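PDB 2BYK: chrac-14 from Drosophila melanogaster, which pairs with Chrac-16 as a histone-fold heterodimer that binds DNA and facilitates nucleosome sliding, and also serves as an accessory component of DNA polymerase epsilon. Local coordinates for residues B[53-58]-B[70-75]; B[59-62]-B[67-70]. One frame throughout, in Å; residues are numbered along the deposited sequence.

Interaction 1 (B[53-58]-B[70-75]); sequences TALAHK and LQTLTE
With CG anti to the backbone N (chi1 -179°), Leu-55, whose CB points toward helix 66-75, carries its CD2 onto Gln-71 and Thr-72, and Thr-72 has OG1 set beside its own backbone N (chi1 -66°) and facing the leucine. This is the packing of the long central helix of the histone fold against the short helix that follows it. The two segments 53-58 and 70-75 run at 114° to each other, and their axes come no nearer than 9.8 Å; the gap is bridged by side chains, with no hydrogen bond across it.

One methyl of Leu-55 does most of the touching. Its CD2 lies 3.4 Å from CB of Gln-71, and the methyl rests on the base of the glutamine, whose chain runs roughly perpendicular to the leucine's. The same CD2 is also 3.4 Å from OG1 of Thr-72, where the leucine and threonine side chains lie alongside one another, pointing opposite ways. That hydroxyl is not left to the methyl alone, since it hydrogen-bonds to the backbone O of Asp-68 one turn earlier and weakly to OG of Ser-52.

Lys-58 and Glu-75, both exposed, bring the charged groups of the contact near each other. NZ of Lys-58 and OE1 of Glu-75 are 4.7 Å apart, too far for a salt bridge, although their opposite charges may still attract. Leu-73, on another side of helix 66-75, packs on Phe-44 and Val-48 of the long helix. The other methyl of Leu-55, CD1, comes to 4.3 Å from OE1 of Glu-75.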
loop_
_atom_site.group_PDB
_atom_site.type_symbol
_atom_site.label_atom_id
_atom_site.label_comp_id
_atom_site.label_asym_id
_atom_site.label_seq_id
_atom_site.Cartn_x
_atom_site.Cartn_y
_atom_site.Cartn_z
ATOM N N THR B 53 4.337 0.882 -13.970
ATOM C CA THR B 53 4.293 0.464 -15.367
ATOM C C THR B 53 4.614 1.676 -16.234
ATOM O O THR B 53 5.368 1.582 -17.206
ATOM C CB THR B 53 2.891 -0.050 -15.758
ATOM O OG1 THR B 53 2.586 -1.230 -15.010
ATOM C CG2 THR B 53 2.835 -0.380 -17.238
ATOM N N ALA B 54 4.028 2.812 -15.868
ATOM C CA ALA B 54 4.236 4.060 -16.586
ATOM C C ALA B 54 5.707 4.452 -16.557
ATOM O O ALA B 54 6.308 4.685 -17.603
ATOM C CB ALA B 54 3.398 5.150 -15.964
ATOM N N LEU B 55 6.277 4.515 -15.353
ATOM C CA LEU B 55 7.682 4.879 -15.144
ATOM C C LEU B 55 8.636 3.961 -15.905
ATOM O O LEU B 55 9.685 4.388 -16.387
ATOM C CB LEU B 55 8.004 4.833 -13.650
ATOM C CG LEU B 55 9.425 5.203 -13.242
ATOM C CD1 LEU B 55 9.761 6.605 -13.725
ATOM C CD2 LEU B 55 9.535 5.115 -11.737
ATOM N N ALA B 56 8.260 2.694 -16.003
ATOM C CA ALA B 56 9.058 1.712 -16.710
ATOM C C ALA B 56 9.106 2.004 -18.215
ATOM O O ALA B 56 10.080 1.668 -18.877
ATOM C CB ALA B 56 8.500 0.318 -16.458
ATOM N N HIS B 57 8.060 2.622 -18.760
ATOM C CA HIS B 57 8.048 2.941 -20.187
ATOM C C HIS B 57 8.732 4.277 -20.455
ATOM O O HIS B 57 9.232 4.500 -21.555
ATOM C CB HIS B 57 6.615 2.965 -20.743
ATOM C CG HIS B 57 6.532 3.317 -22.203
ATOM N ND1 HIS B 57 6.595 4.617 -22.665
ATOM C CD2 HIS B 57 6.396 2.537 -23.303
ATOM C CE1 HIS B 57 6.501 4.621 -23.984
ATOM N NE2 HIS B 57 6.379 3.372 -24.396
ATOM N N LYS B 58 8.758 5.157 -19.453
ATOM C CA LYS B 58 9.401 6.471 -19.592
ATOM C C LYS B 58 10.909 6.273 -19.736
ATOM O O LYS B 58 11.629 7.159 -20.204
ATOM C CB LYS B 58 9.117 7.358 -18.367
ATOM C CG LYS B 58 9.652 8.793 -18.492
ATOM C CD LYS B 58 9.470 9.620 -17.211
ATOM C CE LYS B 58 10.381 9.136 -16.079
ATOM N NZ LYS B 58 10.285 9.984 -14.852
ATOM N N LEU B 70 10.189 1.078 -6.557
ATOM C CA LEU B 70 10.767 1.851 -5.470
ATOM C C LEU B 70 10.737 3.335 -5.817
ATOM O O LEU B 70 10.539 4.174 -4.943
ATOM C CB LEU B 70 12.202 1.382 -5.176
ATOM C CG LEU B 70 12.304 0.032 -4.448
ATOM C CD1 LEU B 70 13.759 -0.323 -4.214
ATOM C CD2 LEU B 70 11.553 0.095 -3.120
ATOM N N GLN B 71 10.912 3.650 -7.099
ATOM C CA GLN B 71 10.890 5.040 -7.563
ATOM C C GLN B 71 9.468 5.595 -7.639
ATOM O O GLN B 71 9.242 6.762 -7.342
ATOM C CB GLN B 71 11.550 5.159 -8.937
ATOM C CG GLN B 71 13.033 4.854 -8.939
ATOM C CD GLN B 71 13.637 4.888 -10.335
ATOM O OE1 GLN B 71 13.149 4.218 -11.255
ATOM N NE2 GLN B 71 14.711 5.660 -10.497
ATOM N N THR B 72 8.516 4.765 -8.052
ATOM C CA THR B 72 7.125 5.191 -8.137
ATOM C C THR B 72 6.572 5.468 -6.738
ATOM O O THR B 72 5.735 6.347 -6.557
ATOM C CB THR B 72 6.266 4.122 -8.826
ATOM O OG1 THR B 72 6.682 3.998 -10.188
ATOM C CG2 THR B 72 4.803 4.497 -8.784
ATOM N N LEU B 73 7.042 4.724 -5.745
ATOM C CA LEU B 73 6.576 4.930 -4.381
ATOM C C LEU B 73 7.079 6.256 -3.835
ATOM O O LEU B 73 6.313 6.986 -3.209
ATOM C CB LEU B 73 7.031 3.794 -3.457
ATOM C CG LEU B 73 6.316 2.446 -3.547
ATOM C CD1 LEU B 73 6.928 1.500 -2.548
ATOM C CD2 LEU B 73 4.836 2.610 -3.261
ATOM N N THR B 74 8.355 6.575 -4.061
ATOM C CA THR B 74 8.903 7.840 -3.554
ATOM C C THR B 74 8.225 8.971 -4.307
ATOM O O THR B 74 8.041 10.069 -3.790
ATOM C CB THR B 74 10.444 7.964 -3.768
ATOM O OG1 THR B 74 10.727 8.214 -5.148
ATOM C CG2 THR B 74 11.153 6.691 -3.349
ATOM N N GLU B 75 7.838 8.660 -5.533
ATOM C CA GLU B 75 7.181 9.585 -6.441
ATOM C C GLU B 75 5.724 9.845 -6.055
ATOM O O GLU B 75 5.186 10.919 -6.321
ATOM C CB GLU B 75 7.280 8.997 -7.846
ATOM C CG GLU B 75 6.596 9.746 -8.958
ATOM C CD GLU B 75 6.927 9.129 -10.313
ATOM O OE1 GLU B 75 8.072 9.333 -10.792
ATOM O OE2 GLU B 75 6.056 8.424 -10.887
#

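Interaction 2 (B[59-62]-B[67-70])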
loop_
_atom_site.group_PDB
_atom_site.type_symbol
_atom_site.label_atom_id
_atom_site.label_comp_id
_atom_site.label_asym_id
_atom_site.label_seq_id
_atom_site.Cartn_x
_atom_site.Cartn_y
_atom_site.Cartn_z
ATOM N N GLN B 59 11.371 5.097 -19.320
ATOM C CA GLN B 59 12.776 4.725 -19.397
ATOM C C GLN B 59 12.797 3.590 -20.410
ATOM O O GLN B 59 13.762 2.832 -20.523
ATOM C CB GLN B 59 13.242 4.259 -18.021
ATOM C CG GLN B 59 12.874 5.259 -16.932
ATOM C CD GLN B 59 13.245 4.796 -15.544
ATOM O OE1 GLN B 59 12.728 3.791 -15.051
ATOM N NE2 GLN B 59 14.148 5.531 -14.899
ATOM N N ASN B 60 11.688 3.533 -21.146
ATOM C CA ASN B 60 11.361 2.563 -22.195
ATOM C C ASN B 60 11.925 1.138 -22.126
ATOM O O ASN B 60 12.208 0.526 -23.165
ATOM C CB ASN B 60 11.609 3.175 -23.597
ATOM C CG ASN B 60 13.059 3.074 -24.060
ATOM O OD1 ASN B 60 13.981 3.523 -23.374
ATOM N ND2 ASN B 60 13.259 2.494 -25.246
ATOM N N HIS B 61 12.071 0.597 -20.912
ATOM C CA HIS B 61 12.542 -0.775 -20.782
ATOM C C HIS B 61 11.349 -1.724 -20.572
ATOM O O HIS B 61 10.351 -1.381 -19.926
ATOM C CB HIS B 61 13.622 -0.927 -19.678
ATOM C CG HIS B 61 13.159 -0.622 -18.284
ATOM N ND1 HIS B 61 12.904 0.659 -17.843
ATOM C CD2 HIS B 61 12.986 -1.429 -17.210
ATOM C CE1 HIS B 61 12.599 0.630 -16.556
ATOM N NE2 HIS B 61 12.641 -0.626 -16.148
ATOM N N LYS B 62 11.472 -2.904 -21.180
ATOM C CA LYS B 62 10.473 -3.978 -21.195
ATOM C C LYS B 62 9.615 -4.314 -19.952
ATOM O O LYS B 62 8.383 -4.282 -20.023
ATOM C CB LYS B 62 11.162 -5.247 -21.730
ATOM C CG LYS B 62 12.665 -5.261 -21.502
ATOM C CD LYS B 62 12.969 -5.308 -20.014
ATOM C CE LYS B 62 14.069 -4.346 -19.612
ATOM N NZ LYS B 62 15.330 -4.614 -20.342
ATOM N N LYS B 67 13.268 -1.395 -8.742
ATOM C CA LYS B 67 13.696 -0.007 -8.635
ATOM C C LYS B 67 12.630 0.925 -9.197
ATOM O O LYS B 67 12.481 2.045 -8.727
ATOM C CB LYS B 67 15.045 0.138 -9.348
ATOM C CG LYS B 67 16.063 -0.846 -8.740
ATOM C CD LYS B 67 17.235 -1.251 -9.636
ATOM C CE LYS B 67 18.092 -2.316 -8.922
ATOM N NZ LYS B 67 19.288 -2.760 -9.696
ATOM N N ASP B 68 11.873 0.441 -10.181
ATOM C CA ASP B 68 10.784 1.204 -10.792
ATOM C C ASP B 68 9.666 1.368 -9.804
ATOM O O ASP B 68 9.006 2.401 -9.773
ATOM C CB ASP B 68 10.219 0.473 -11.990
ATOM C CG ASP B 68 11.144 0.497 -13.153
ATOM O OD1 ASP B 68 10.931 -0.293 -14.100
ATOM O OD2 ASP B 68 12.086 1.323 -13.116
ATOM N N ILE B 69 9.431 0.321 -9.021
ATOM C CA ILE B 69 8.388 0.352 -8.007
ATOM C C ILE B 69 8.899 1.193 -6.849
ATOM O O ILE B 69 8.142 1.938 -6.232
ATOM C CB ILE B 69 8.044 -1.065 -7.480
ATOM C CG1 ILE B 69 7.499 -1.930 -8.618
ATOM C CG2 ILE B 69 7.009 -0.974 -6.364
ATOM C CD1 ILE B 69 7.237 -3.366 -8.221
ATOM N N LEU B 70 10.189 1.078 -6.557
ATOM C CA LEU B 70 10.767 1.851 -5.470
ATOM C C LEU B 70 10.737 3.335 -5.817
ATOM O O LEU B 70 10.539 4.174 -4.943
ATOM C CB LEU B 70 12.202 1.382 -5.176
ATOM C CG LEU B 70 12.304 0.032 -4.448
ATOM C CD1 LEU B 70 13.759 -0.323 -4.214
ATOM C CD2 LEU B 70 11.553 0.095 -3.120
#
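His-61 puts the NE2 edge of its imidazole against the carboxylate of Asp-68, with OD1 lying near the ring plane. NE2 is 2.7 Å from OD1, but the N-H...O angle of 124° is strongly bent, and the hydrogen bond is accordingly weak. Ring and carboxylate planes are turned 54° apart, so the two groups do not lie flat together. CE1 of the ring is 3.1 Å from the same OD1, which places the oxygen beside the NE2-CE1 side of the imidazole.

The histidine reaches this position with CG between its backbone N and carbonyl carbon (chi1 64°), and the aspartate side chain approaches it head-on from helix 66-75. Replacing Asp-68 with an alanine would probably leave NE2 of His-61 without this acceptor and the imidazole freer to turn.

Asp-68 is buried near the start of helix 66-75, where its backbone N bonds to OG1 of Thr-65, an arrangement consistent with N-capping by that threonine. The contact thus links the loop leaving helix 31-58 to the first turn of helix 66-75, while Ala-56 of the long helix touches both the imidazole and the aspartate.

From the N terminus, the chain passes through helix 14-22 and along helix 31-58, whose last turns supply the first side of interaction 1. The loop beginning at 59-62 follows directly and supplies the first side of interaction 2, which closes on 67-70 after only four intervening residues. Interaction 1 closes later, on 70-75, so the shorter loop nests inside the longer one, the two sharing Leu-70. Their centres are 6 Å apart, and they touch through CD2 of Leu-55, 3.4 Å from O of Asp-68. Together they tie the end of the long helix and its exit loop to helix 66-75, whose Leu-70 also packs on helix 82-96.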